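Local coordinates for protein CHAD domain (Ricinus communis, PDB 6QV5) that probably binds inorganic polyphosphate through an all-helical CHAD domain and also carries a zinc ion, at residues L253-A258 with F270-L275; R66-L71 with D86-L91; K184-R189 with R205-R210; R43-V48 with H58-G63; K232-T237 with A291-L296. One frame throughout, in Å; residues are numbered along the deposited sequence.

Contact 1 of 5, residues L253-A258 with F270-L275; sequences LLQELA and FARGYL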
# COMPACT_ATOMS: atom_id res chain seq x y z
N LEU A 253 -13.53 12.07 0.97
CA LEU A 253 -13.43 12.52 -0.42
C LEU A 253 -14.70 13.22 -0.90
O LEU A 253 -14.60 14.23 -1.59
CB LEU A 253 -13.07 11.37 -1.38
CG LEU A 253 -11.67 10.76 -1.29
CD1 LEU A 253 -11.55 9.55 -2.19
CD2 LEU A 253 -10.58 11.76 -1.65
N LEU A 254 -15.89 12.68 -0.54
CA LEU A 254 -17.17 13.25 -0.93
C LEU A 254 -17.47 14.57 -0.22
O LEU A 254 -17.96 15.50 -0.86
CB LEU A 254 -18.33 12.25 -0.77
CG LEU A 254 -18.38 11.09 -1.77
CD1 LEU A 254 -19.23 9.96 -1.24
CD2 LEU A 254 -18.87 11.53 -3.15
N GLN A 255 -17.12 14.68 1.09
CA GLN A 255 -17.29 15.90 1.88
C GLN A 255 -16.44 17.04 1.29
O GLN A 255 -16.90 18.19 1.26
CB GLN A 255 -16.97 15.64 3.37
CG GLN A 255 -17.10 16.85 4.32
CD GLN A 255 -18.46 17.51 4.31
OE1 GLN A 255 -19.44 16.98 4.84
NE2 GLN A 255 -18.54 18.69 3.71
N GLU A 256 -15.23 16.71 0.79
CA GLU A 256 -14.31 17.65 0.13
C GLU A 256 -14.91 18.08 -1.22
O GLU A 256 -14.79 19.25 -1.59
CB GLU A 256 -12.94 17.00 -0.09
CG GLU A 256 -12.05 17.00 1.14
CD GLU A 256 -10.77 16.19 1.03
OE1 GLU A 256 -10.10 16.26 -0.03
OE2 GLU A 256 -10.43 15.48 2.01
N LEU A 257 -15.56 17.13 -1.93
CA LEU A 257 -16.22 17.35 -3.22
C LEU A 257 -17.47 18.23 -3.04
O LEU A 257 -17.78 19.02 -3.93
CB LEU A 257 -16.58 16.00 -3.87
CG LEU A 257 -17.24 16.01 -5.27
CD1 LEU A 257 -16.24 16.38 -6.35
CD2 LEU A 257 -17.85 14.66 -5.58
N ALA A 258 -18.16 18.11 -1.89
CA ALA A 258 -19.35 18.90 -1.55
C ALA A 258 -19.02 20.39 -1.39
O ALA A 258 -19.81 21.24 -1.80
CB ALA A 258 -19.99 18.37 -0.28
N PHE A 270 -26.44 12.18 0.19
CA PHE A 270 -27.16 10.91 0.08
C PHE A 270 -26.16 9.75 0.13
O PHE A 270 -26.39 8.78 0.84
CB PHE A 270 -28.01 10.86 -1.21
CG PHE A 270 -28.87 9.62 -1.32
CD1 PHE A 270 -30.15 9.59 -0.77
CD2 PHE A 270 -28.41 8.48 -1.98
CE1 PHE A 270 -30.94 8.44 -0.86
CE2 PHE A 270 -29.20 7.33 -2.06
CZ PHE A 270 -30.46 7.32 -1.51
N ALA A 271 -25.05 9.87 -0.64
CA ALA A 271 -23.98 8.88 -0.70
C ALA A 271 -23.24 8.82 0.64
O ALA A 271 -22.96 7.72 1.12
CB ALA A 271 -23.01 9.23 -1.82
N ARG A 272 -22.98 9.99 1.26
CA ARG A 272 -22.30 10.11 2.56
C ARG A 272 -23.12 9.50 3.69
O ARG A 272 -22.56 8.86 4.57
CB ARG A 272 -21.95 11.58 2.87
CG ARG A 272 -20.72 12.08 2.12
CD ARG A 272 -20.23 13.42 2.63
NE ARG A 272 -19.58 13.30 3.94
CZ ARG A 272 -20.08 13.80 5.07
NH1 ARG A 272 -21.23 14.47 5.06
NH2 ARG A 272 -19.43 13.64 6.21
N GLY A 273 -24.45 9.68 3.63
CA GLY A 273 -25.38 9.12 4.59
C GLY A 273 -25.40 7.60 4.53
O GLY A 273 -25.35 6.94 5.57
N TYR A 274 -25.42 7.06 3.29
CA TYR A 274 -25.40 5.62 2.99
C TYR A 274 -24.10 4.97 3.47
O TYR A 274 -24.15 3.88 4.05
CB TYR A 274 -25.59 5.39 1.48
CG TYR A 274 -26.00 3.98 1.10
CD1 TYR A 274 -27.33 3.68 0.81
CD2 TYR A 274 -25.06 2.96 1.00
CE1 TYR A 274 -27.71 2.39 0.45
CE2 TYR A 274 -25.44 1.66 0.65
CZ TYR A 274 -26.76 1.38 0.37
OH TYR A 274 -27.14 0.11 0.02
N LEU A 275 -22.96 5.62 3.22
CA LEU A 275 -21.64 5.11 3.60
C LEU A 275 -21.36 5.19 5.10
O LEU A 275 -20.72 4.29 5.64
CB LEU A 275 -20.52 5.78 2.78
CG LEU A 275 -20.52 5.49 1.28
CD1 LEU A 275 -19.80 6.56 0.51
CD2 LEU A 275 -19.95 4.12 0.97
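The helical hairpin made by helices 224-260 and 265-281 is packed here through Leu254 and Gln255 on one arm and Ala271, Arg272 and Leu275 on the other. The two short segments run nearly antiparallel, at 160°, with their axes 10.1 Å apart. Leu254 carries the apolar half. Its CD1 methyl touches both Ala271 CB and Leu275 CD1, each at 3.9 Å; the side chains of Leu254 and Leu275 cross at about a right angle. On the backbone side of the same leucine, Leu254 CB rests 3.8 Å from Arg272 CG, where the arginine's aliphatic stem passes over it. The arginine chain then bends at chi3 (73°), turning NE toward Gln255 CB, 3.6 Å away. Gln255 OE1 stands over one face of the guanidinium, set off toward the rim and 3.1 Å from Arg272 NH1, with the amide and guanidinium planes 69° apart. Because the oxygen lies above the guanidinium plane, the donor geometry at NH1 is too poor for a hydrogen bond. Arg272 finds its bonds on residues just outside, from NE to Gly251 O and from NH1 to Gln269 OE1. The guanidinium thus ties into both helices through these neighbours, and its meeting with Gln255 is face packing with an electrostatic component that is probably favourable, beside a purely apolar leucine contact.

Contact 2 of 5, residues R66-L71 with D86-L91; sequences RLRSAL and DDISWL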
# COMPACT_ATOMS: atom_id res chain seq x y z
N ARG A 66 5.55 -0.53 -1.28
CA ARG A 66 6.53 -1.61 -1.07
C ARG A 66 7.93 -1.03 -0.88
O ARG A 66 8.68 -1.52 -0.04
CB ARG A 66 6.52 -2.59 -2.26
CG ARG A 66 5.38 -3.58 -2.23
CD ARG A 66 5.35 -4.48 -3.45
NE ARG A 66 6.39 -5.52 -3.39
CZ ARG A 66 7.48 -5.55 -4.15
NH1 ARG A 66 8.36 -6.52 -4.01
NH2 ARG A 66 7.69 -4.60 -5.05
N LEU A 67 8.27 0.02 -1.65
CA LEU A 67 9.55 0.72 -1.58
C LEU A 67 9.72 1.44 -0.24
O LEU A 67 10.77 1.31 0.39
CB LEU A 67 9.69 1.71 -2.76
CG LEU A 67 10.98 2.54 -2.84
CD1 LEU A 67 12.14 1.73 -3.41
CD2 LEU A 67 10.77 3.79 -3.66
N ARG A 68 8.67 2.17 0.21
CA ARG A 68 8.67 2.90 1.48
C ARG A 68 8.82 1.96 2.69
O ARG A 68 9.58 2.28 3.61
CB ARG A 68 7.42 3.78 1.62
CG ARG A 68 7.67 5.03 2.46
CD ARG A 68 6.41 5.52 3.15
NE ARG A 68 5.55 6.30 2.26
CZ ARG A 68 5.62 7.63 2.13
NH1 ARG A 68 6.52 8.33 2.81
NH2 ARG A 68 4.79 8.25 1.31
N SER A 69 8.13 0.80 2.67
CA SER A 69 8.21 -0.21 3.73
C SER A 69 9.59 -0.88 3.75
O SER A 69 10.09 -1.19 4.83
CB SER A 69 7.09 -1.24 3.60
OG SER A 69 7.20 -1.99 2.40
N ALA A 70 10.21 -1.06 2.57
CA ALA A 70 11.55 -1.64 2.42
C ALA A 70 12.60 -0.68 2.99
O ALA A 70 13.53 -1.13 3.65
CB ALA A 70 11.85 -1.94 0.96
N LEU A 71 12.42 0.64 2.78
CA LEU A 71 13.32 1.66 3.31
C LEU A 71 13.18 1.80 4.83
O LEU A 71 14.14 2.18 5.50
CB LEU A 71 13.10 3.02 2.61
CG LEU A 71 13.55 3.11 1.15
CD1 LEU A 71 12.75 4.15 0.41
CD2 LEU A 71 15.03 3.41 1.03
N ASP A 86 11.34 12.88 1.10
CA ASP A 86 10.36 13.94 0.83
C ASP A 86 9.74 13.74 -0.56
O ASP A 86 8.54 13.94 -0.73
CB ASP A 86 11.01 15.34 0.92
CG ASP A 86 11.50 15.75 2.30
OD1 ASP A 86 11.05 15.15 3.30
OD2 ASP A 86 12.34 16.67 2.37
N ASP A 87 10.57 13.33 -1.55
CA ASP A 87 10.15 13.08 -2.93
C ASP A 87 9.34 11.78 -3.05
O ASP A 87 8.45 11.70 -3.90
CB ASP A 87 11.35 13.08 -3.88
CG ASP A 87 12.14 14.38 -3.94
OD1 ASP A 87 11.50 15.46 -3.97
OD2 ASP A 87 13.38 14.31 -3.97
N ILE A 88 9.64 10.77 -2.20
CA ILE A 88 8.92 9.49 -2.15
C ILE A 88 7.51 9.76 -1.60
O ILE A 88 6.53 9.22 -2.12
CB ILE A 88 9.71 8.41 -1.35
CG1 ILE A 88 10.94 7.93 -2.14
CG2 ILE A 88 8.82 7.21 -0.95
CD1 ILE A 88 12.12 7.46 -1.30
N SER A 89 7.42 10.63 -0.57
CA SER A 89 6.16 11.05 0.06
C SER A 89 5.30 11.84 -0.93
O SER A 89 4.09 11.68 -0.94
CB SER A 89 6.44 11.88 1.31
OG SER A 89 7.10 11.10 2.29
N TRP A 90 5.95 12.66 -1.79
CA TRP A 90 5.30 13.45 -2.84
C TRP A 90 4.72 12.52 -3.91
O TRP A 90 3.57 12.69 -4.30
CB TRP A 90 6.29 14.47 -3.45
CG TRP A 90 5.90 14.98 -4.81
CD1 TRP A 90 4.95 15.91 -5.10
CD2 TRP A 90 6.46 14.57 -6.06
NE1 TRP A 90 4.88 16.11 -6.46
CE2 TRP A 90 5.79 15.29 -7.08
CE3 TRP A 90 7.45 13.64 -6.43
CZ2 TRP A 90 6.09 15.13 -8.43
CZ3 TRP A 90 7.75 13.48 -7.78
CH2 TRP A 90 7.08 14.22 -8.76
N LEU A 91 5.51 11.52 -4.36
CA LEU A 91 5.12 10.52 -5.36
C LEU A 91 3.96 9.64 -4.84
O LEU A 91 3.05 9.33 -5.61
CB LEU A 91 6.34 9.66 -5.76
CG LEU A 91 6.13 8.53 -6.79
CD1 LEU A 91 5.67 9.06 -8.13
CD2 LEU A 91 7.39 7.71 -6.96
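Ser89 OG is held from two directions: it accepts a hydrogen bond from Arg68 NH1 across the contact and gives one to Gln85 O, one turn back on its own helix. The bond from Arg68 NH1 to Ser89 OG is 2.9 Å long and nearly straight (165°), and the hydroxyl lies close to the guanidinium plane. Arg68 gets there by starting with CG anti to the backbone N and bending at chi3 (-81°). Its NH2 comes within 3.4 Å of Ser89 CA. Ile88 CG2 lies more loosely over one face of the guanidinium, while the edge is turned to Ser89. Ile88 also supplies the apolar part. Its CD1 meets Leu71 CD1 tip to tip at 3.8 Å, and its CG1 is a looser 4.4 Å from Leu67 CD2. The segments are close to antiparallel (151°), with axes 11.2 Å apart, a wide spacing spanned by these long side chains. Around them, helix 147-163 adds Leu152 against Ile88 and Trp159 against Leu71. Helix 26-42 also packs on Leu67 through Leu34, Cys37 and Ile41, so the contact joins helices 54-73 and 82-108 within a larger helical bundle.

Contact 3 of 5, residues K184-R189 with R205-R210; sequences KSLLKR and RIATKR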
# COMPACT_ATOMS: atom_id res chain seq x y z
N LYS A 184 5.95 -9.40 16.42
CA LYS A 184 5.76 -8.84 17.76
C LYS A 184 4.89 -7.58 17.68
O LYS A 184 3.98 -7.43 18.49
CB LYS A 184 7.13 -8.51 18.39
CG LYS A 184 7.11 -7.78 19.74
CD LYS A 184 8.52 -7.58 20.31
CE LYS A 184 9.31 -6.47 19.65
NZ LYS A 184 10.75 -6.52 20.04
N SER A 185 5.16 -6.71 16.68
CA SER A 185 4.42 -5.47 16.43
C SER A 185 2.98 -5.74 15.99
O SER A 185 2.06 -5.09 16.49
CB SER A 185 5.14 -4.60 15.40
OG SER A 185 4.52 -3.34 15.23
N LEU A 186 2.78 -6.71 15.07
CA LEU A 186 1.46 -7.11 14.55
C LEU A 186 0.56 -7.65 15.66
O LEU A 186 -0.56 -7.18 15.81
CB LEU A 186 1.60 -8.13 13.40
CG LEU A 186 0.33 -8.87 12.94
CD1 LEU A 186 -0.55 -7.98 12.07
CD2 LEU A 186 0.68 -10.13 12.18
N LEU A 187 1.07 -8.63 16.44
CA LEU A 187 0.35 -9.26 17.55
C LEU A 187 0.00 -8.27 18.66
O LEU A 187 -1.10 -8.35 19.21
CB LEU A 187 1.16 -10.45 18.10
CG LEU A 187 0.64 -11.86 17.76
CD1 LEU A 187 0.75 -12.15 16.26
CD2 LEU A 187 1.40 -12.91 18.53
N LYS A 188 0.92 -7.33 18.97
CA LYS A 188 0.73 -6.29 19.99
C LYS A 188 -0.39 -5.33 19.57
O LYS A 188 -1.26 -5.02 20.38
CB LYS A 188 2.04 -5.52 20.23
CG LYS A 188 2.09 -4.74 21.54
CD LYS A 188 3.02 -3.52 21.47
CE LYS A 188 4.49 -3.86 21.63
NZ LYS A 188 5.35 -2.65 21.49
N ARG A 189 -0.36 -4.87 18.30
CA ARG A 189 -1.35 -3.96 17.73
C ARG A 189 -2.72 -4.61 17.57
O ARG A 189 -3.73 -3.92 17.72
CB ARG A 189 -0.86 -3.36 16.40
CG ARG A 189 0.20 -2.28 16.59
CD ARG A 189 0.88 -1.93 15.29
NE ARG A 189 1.85 -0.85 15.47
CZ ARG A 189 2.36 -0.12 14.48
NH1 ARG A 189 2.00 -0.35 13.23
NH2 ARG A 189 3.24 0.84 14.75
N ARG A 205 -3.71 -2.65 10.42
CA ARG A 205 -3.75 -2.74 8.96
C ARG A 205 -2.36 -2.51 8.35
O ARG A 205 -1.98 -3.22 7.41
CB ARG A 205 -4.78 -1.73 8.42
CG ARG A 205 -5.07 -1.82 6.92
CD ARG A 205 -6.29 -0.99 6.52
NE ARG A 205 -6.20 0.41 6.95
CZ ARG A 205 -5.65 1.39 6.24
NH1 ARG A 205 -5.13 1.14 5.04
NH2 ARG A 205 -5.61 2.63 6.72
N ILE A 206 -1.60 -1.52 8.87
CA ILE A 206 -0.27 -1.20 8.35
C ILE A 206 0.76 -2.26 8.81
O ILE A 206 1.67 -2.58 8.04
CB ILE A 206 0.21 0.26 8.58
CG1 ILE A 206 0.36 0.61 10.08
CG2 ILE A 206 -0.70 1.26 7.85
CD1 ILE A 206 1.52 1.57 10.39
N ALA A 207 0.58 -2.83 10.03
CA ALA A 207 1.43 -3.89 10.57
C ALA A 207 1.25 -5.17 9.73
O ALA A 207 2.21 -5.93 9.55
CB ALA A 207 1.08 -4.17 12.02
N THR A 208 0.03 -5.36 9.20
CA THR A 208 -0.36 -6.47 8.33
C THR A 208 0.31 -6.30 6.95
O THR A 208 0.78 -7.28 6.38
CB THR A 208 -1.90 -6.52 8.24
OG1 THR A 208 -2.44 -6.72 9.54
CG2 THR A 208 -2.40 -7.60 7.32
N LYS A 209 0.35 -5.05 6.43
CA LYS A 209 0.97 -4.71 5.15
C LYS A 209 2.49 -4.84 5.22
O LYS A 209 3.09 -5.46 4.34
CB LYS A 209 0.58 -3.29 4.70
CG LYS A 209 -0.65 -3.24 3.80
CD LYS A 209 -0.87 -1.83 3.26
CE LYS A 209 -2.02 -1.77 2.28
NZ LYS A 209 -2.24 -0.38 1.78
N ARG A 210 3.11 -4.29 6.30
CA ARG A 210 4.56 -4.35 6.55
C ARG A 210 5.05 -5.79 6.65
O ARG A 210 6.09 -6.12 6.07
CB ARG A 210 4.93 -3.58 7.83
CG ARG A 210 4.95 -2.07 7.69
CD ARG A 210 5.21 -1.40 9.02
NE ARG A 210 5.07 0.05 8.95
CZ ARG A 210 5.16 0.87 10.00
NH1 ARG A 210 5.40 0.38 11.21
NH2 ARG A 210 5.02 2.18 9.84
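Ile206 touches Arg189 at the edge of its guanidinium: Ile206 CD1 lies near that plane, 3.5 Å from Arg189 NH1. The isoleucine reaches it with CG1 between the backbone N and the carbonyl carbon (chi1 64°). Next comes Ala207, at the closest backbone approach. Its CB sits 3.9 Å from Leu186 CA and 4.0 Å from Arg189 CD, and this small residue lets the helix axes come within 9.0 Å. Thr208 follows, with OG1 3.4 Å from Leu186 CD1; the hydroxyl is bonded to Thr204 O on its own helix. Last is Arg210, whose extended chain brings NH1 to 4.0 Å from Arg189 NH1, the two side chains meeting at about a right angle. No hydrogen bond crosses between the segments, but Arg189 NH1 is bonded to Arg203 O, which would ease the repulsion between the paired charges. An arginine pair beside the small apolar contact of Ala207 and Leu186 puts two like charges close together, which is consistent with a module that binds polyanionic polyphosphate.

Contact 4 of 5, residues R43-V48 with H58-G63; sequences RNEVAV and HQMRVG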
# COMPACT_ATOMS: atom_id res chain seq x y z
N ARG A 43 8.14 -0.07 -14.42
CA ARG A 43 7.45 -0.83 -15.47
C ARG A 43 5.96 -0.47 -15.65
O ARG A 43 5.32 -0.95 -16.59
CB ARG A 43 7.63 -2.34 -15.29
CG ARG A 43 9.08 -2.84 -15.43
CD ARG A 43 9.56 -2.93 -16.87
NE ARG A 43 9.03 -4.10 -17.55
CZ ARG A 43 8.49 -4.08 -18.77
NH1 ARG A 43 8.40 -2.94 -19.45
NH2 ARG A 43 8.03 -5.20 -19.31
N ASN A 44 5.42 0.42 -14.78
CA ASN A 44 4.03 0.88 -14.86
C ASN A 44 3.91 2.35 -15.31
O ASN A 44 2.80 2.79 -15.61
CB ASN A 44 3.30 0.63 -13.53
CG ASN A 44 2.94 -0.81 -13.32
OD1 ASN A 44 2.10 -1.39 -14.02
ND2 ASN A 44 3.57 -1.44 -12.34
N GLU A 45 5.05 3.07 -15.41
CA GLU A 45 5.18 4.48 -15.82
C GLU A 45 4.35 4.90 -17.04
O GLU A 45 3.50 5.78 -16.91
CB GLU A 45 6.65 4.83 -16.11
CG GLU A 45 7.47 5.19 -14.89
CD GLU A 45 8.95 5.43 -15.17
OE1 GLU A 45 9.28 5.86 -16.29
OE2 GLU A 45 9.76 5.20 -14.25
N VAL A 46 4.64 4.30 -18.21
CA VAL A 46 4.02 4.58 -19.51
C VAL A 46 2.49 4.46 -19.47
O VAL A 46 1.79 5.37 -19.92
CB VAL A 46 4.66 3.73 -20.65
CG1 VAL A 46 4.09 4.10 -22.02
CG2 VAL A 46 6.18 3.87 -20.67
N ALA A 47 1.99 3.36 -18.89
CA ALA A 47 0.56 3.08 -18.77
C ALA A 47 -0.19 4.05 -17.85
O ALA A 47 -1.36 4.33 -18.10
CB ALA A 47 0.35 1.65 -18.31
N VAL A 48 0.49 4.58 -16.81
CA VAL A 48 -0.10 5.56 -15.89
C VAL A 48 -0.17 6.94 -16.58
O VAL A 48 -1.16 7.66 -16.41
CB VAL A 48 0.60 5.59 -14.50
CG1 VAL A 48 0.01 6.67 -13.59
CG2 VAL A 48 0.51 4.23 -13.81
N HIS A 58 -2.85 1.10 -9.79
CA HIS A 58 -2.88 0.31 -8.55
C HIS A 58 -1.52 -0.35 -8.32
O HIS A 58 -0.96 -0.22 -7.23
CB HIS A 58 -4.01 -0.73 -8.59
CG HIS A 58 -4.10 -1.62 -7.38
ND1 HIS A 58 -4.49 -2.95 -7.49
CD2 HIS A 58 -3.84 -1.35 -6.07
CE1 HIS A 58 -4.46 -3.43 -6.26
NE2 HIS A 58 -4.07 -2.51 -5.38
N GLN A 59 -0.96 -1.01 -9.36
CA GLN A 59 0.34 -1.66 -9.30
C GLN A 59 1.49 -0.69 -9.04
O GLN A 59 2.40 -1.03 -8.29
CB GLN A 59 0.60 -2.51 -10.56
CG GLN A 59 -0.19 -3.83 -10.61
CD GLN A 59 -0.03 -4.69 -9.37
OE1 GLN A 59 1.08 -5.01 -8.94
NE2 GLN A 59 -1.15 -5.08 -8.78
N MET A 60 1.42 0.53 -9.62
CA MET A 60 2.44 1.56 -9.41
C MET A 60 2.39 2.11 -7.99
O MET A 60 3.44 2.32 -7.38
CB MET A 60 2.33 2.69 -10.45
CG MET A 60 3.63 3.44 -10.63
SD MET A 60 3.53 4.86 -11.74
CE MET A 60 5.22 5.28 -11.85
N ARG A 61 1.17 2.32 -7.45
CA ARG A 61 0.94 2.80 -6.08
C ARG A 61 1.45 1.78 -5.06
O ARG A 61 2.10 2.17 -4.09
CB ARG A 61 -0.56 3.11 -5.85
CG ARG A 61 -0.92 3.64 -4.45
CD ARG A 61 -0.31 5.01 -4.18
NE ARG A 61 -0.34 5.35 -2.76
CZ ARG A 61 0.72 5.30 -1.95
NH1 ARG A 61 1.90 4.92 -2.41
NH2 ARG A 61 0.60 5.65 -0.67
N VAL A 62 1.18 0.47 -5.30
CA VAL A 62 1.63 -0.65 -4.46
C VAL A 62 3.16 -0.71 -4.46
O VAL A 62 3.76 -0.90 -3.40
CB VAL A 62 0.94 -1.99 -4.86
CG1 VAL A 62 1.67 -3.21 -4.28
CG2 VAL A 62 -0.53 -2.00 -4.45
N GLY A 63 3.77 -0.47 -5.62
CA GLY A 63 5.22 -0.43 -5.81
C GLY A 63 5.88 0.64 -4.96
O GLY A 63 6.96 0.40 -4.41
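This is a largely apolar packing contact between successive helices, in which Met60 of helix 54-73 is laid against Asn44 and, in helix 45-50, Glu45 and Val48. Met60 CG stands anti to the backbone N (chi1 -157°), and beyond it the chain runs on extended, passing Asn44, Val48 and Glu45 in turn. Near the backbone, Met60 CB lies 3.8 Å from Asn44 CB. Farther out, the sulphur SD is 3.7 Å from Val48 CG2, and the terminal CE methyl reaches Glu45 CG at 3.8 Å. The Asn44 amide also lies by Gln59, with ND2 3.6 Å from Gln59 CB. This last approach is not a bond: Asn44 ND2 is hydrogen-bonded to His40 O and Phe13 O, and Gln59 uses its own amide on Glu55 and His40. Glu45 OE2 is hydrogen-bonded to Tyr149 OH. These polar groups bond outside the contact, while Asn44 CB and Glu45 CG pack on the methionine. Leu95 and Leu144, from helices 82-108 and 122-145, close over Met60 and Val48. The side chain of Val48 lies about 9 Å from those of the zinc ligands His52 and His138, and Arg137, next to His138, bonds to Val48 O. The contact therefore lies near the zinc site but not in it, and is one of the packings of successive helices that build the all-helical CHAD domain.

Contact 5 of 5, residues K232-T237 with A291-L296; sequences KALAAT and AGLHAL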
# COMPACT_ATOMS: atom_id res chain seq x y z
N LYS A 232 -1.68 -15.84 4.06
CA LYS A 232 -3.12 -16.04 3.86
C LYS A 232 -3.92 -15.36 4.99
O LYS A 232 -4.89 -14.66 4.70
CB LYS A 232 -3.45 -17.54 3.78
CG LYS A 232 -4.87 -17.85 3.31
CD LYS A 232 -5.21 -19.32 3.50
CE LYS A 232 -6.64 -19.62 3.15
NZ LYS A 232 -6.97 -21.06 3.37
N ALA A 233 -3.48 -15.56 6.25
CA ALA A 233 -4.10 -14.97 7.44
C ALA A 233 -3.89 -13.45 7.48
O ALA A 233 -4.75 -12.73 7.98
CB ALA A 233 -3.54 -15.61 8.69
N LEU A 234 -2.75 -12.98 6.93
CA LEU A 234 -2.42 -11.56 6.86
C LEU A 234 -3.26 -10.87 5.78
O LEU A 234 -3.91 -9.86 6.07
CB LEU A 234 -0.92 -11.36 6.61
CG LEU A 234 -0.08 -10.86 7.80
CD1 LEU A 234 -0.01 -11.90 8.91
CD2 LEU A 234 1.32 -10.51 7.36
N ALA A 235 -3.32 -11.45 4.56
CA ALA A 235 -4.11 -10.93 3.43
C ALA A 235 -5.60 -10.81 3.76
O ALA A 235 -6.24 -9.85 3.32
CB ALA A 235 -3.91 -11.79 2.20
N ALA A 236 -6.14 -11.77 4.55
CA ALA A 236 -7.54 -11.79 4.99
C ALA A 236 -7.83 -10.64 5.97
O ALA A 236 -8.91 -10.04 5.90
CB ALA A 236 -7.87 -13.13 5.63
N THR A 237 -6.87 -10.34 6.86
CA THR A 237 -6.95 -9.25 7.85
C THR A 237 -6.90 -7.89 7.14
O THR A 237 -7.66 -6.99 7.49
CB THR A 237 -5.85 -9.42 8.91
OG1 THR A 237 -5.93 -10.74 9.47
CG2 THR A 237 -5.93 -8.39 10.03
N ALA A 291 -9.41 -13.95 15.93
CA ALA A 291 -9.46 -15.40 15.74
C ALA A 291 -8.57 -15.87 14.57
O ALA A 291 -8.10 -17.01 14.57
CB ALA A 291 -10.89 -15.86 15.52
N GLY A 292 -8.35 -14.99 13.60
CA GLY A 292 -7.51 -15.26 12.44
C GLY A 292 -6.03 -15.12 12.72
O GLY A 292 -5.21 -15.74 12.03
N LEU A 293 -5.66 -14.30 13.73
CA LEU A 293 -4.27 -14.03 14.11
C LEU A 293 -3.82 -14.66 15.44
O LEU A 293 -2.62 -14.65 15.72
CB LEU A 293 -3.99 -12.51 14.13
CG LEU A 293 -4.37 -11.66 12.90
CD1 LEU A 293 -4.44 -10.20 13.26
CD2 LEU A 293 -3.39 -11.86 11.75
N HIS A 294 -4.75 -15.21 16.26
CA HIS A 294 -4.43 -15.80 17.57
C HIS A 294 -3.54 -17.05 17.50
O HIS A 294 -2.81 -17.33 18.45
CB HIS A 294 -5.71 -16.10 18.38
CG HIS A 294 -6.30 -17.46 18.15
ND1 HIS A 294 -7.03 -17.75 17.02
CD2 HIS A 294 -6.22 -18.58 18.92
CE1 HIS A 294 -7.38 -19.02 17.13
NE2 HIS A 294 -6.92 -19.56 18.26
N ALA A 295 -3.61 -17.80 16.39
CA ALA A 295 -2.85 -19.04 16.18
C ALA A 295 -1.50 -18.83 15.50
O ALA A 295 -0.64 -19.71 15.59
CB ALA A 295 -3.69 -20.03 15.38
N LEU A 296 -1.31 -17.69 14.81
CA LEU A 296 -0.10 -17.36 14.06
C LEU A 296 1.18 -17.34 14.89
O LEU A 296 1.26 -16.70 15.94
CB LEU A 296 -0.23 -16.04 13.29
CG LEU A 296 -1.06 -16.04 12.00
CD1 LEU A 296 -1.02 -14.69 11.35
CD2 LEU A 296 -0.56 -17.08 11.00
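Ala233 opens the contact, its CB set between Gly292 O at 3.7 Å and Leu296 CD1 at 3.8 Å. Lacking a longer side chain, the alanine allows the backbones to approach closely beside Gly292. Leu234 comes next, and its CD1 also reaches Leu296 CD1, at 3.8 Å, so this one methyl of Leu296 is shared by two consecutive residues of the helix. Leu234 CD1 lies a looser 4.4 Å from Leu293 CD2. One turn on, Thr237 meets Leu293 tip to tip: OG1 is 3.6 Å from Leu293 CD2, and CG2 is 4.0 Å from Leu293 CD1. With OG1 anti to the carbonyl carbon (chi1 -54°), the threonine hydroxyl turns back along its own helix and gives a 2.8 Å hydrogen bond to Ala233 O, nearly along the C=O axis. The backbone bond from Thr237 N to the same oxygen is weak. The hydroxyl proton is thus used within its own helix, and the contact of OG1 with the leucine is packing. Farther on in the second segment, His294 ND1 bonds back to Ala291 O at 2.8 Å, before Leu296 folds inward. Leu186 and Ala190 of helix 171-192 and Thr208 of helix 198-217 cover Leu234, Leu293 and Thr237, placing the C-terminal helix 286-293 against this group of three helices.

Overall arrangement
Along the chain, contact 4 closes first, then contacts 2 and 3, and contact 1 is nested inside the long loop closed by contact 5. Contacts 4 and 2 follow one another on helix 54-73, their centres 14 Å apart. Contacts 3 and 5 lie 11 Å apart between centres and touch, helices 171-192 and 198-217 meeting helix 224-260 there; both lie across the chain's centre from contact 4. Helix 224-260 carries contact 5 near its start and contact 1 near its end, about 32 Å between centres. Successive helix-helix contacts in series, with one long-range closure by contact 5, join the helices into the all-helical CHAD fold.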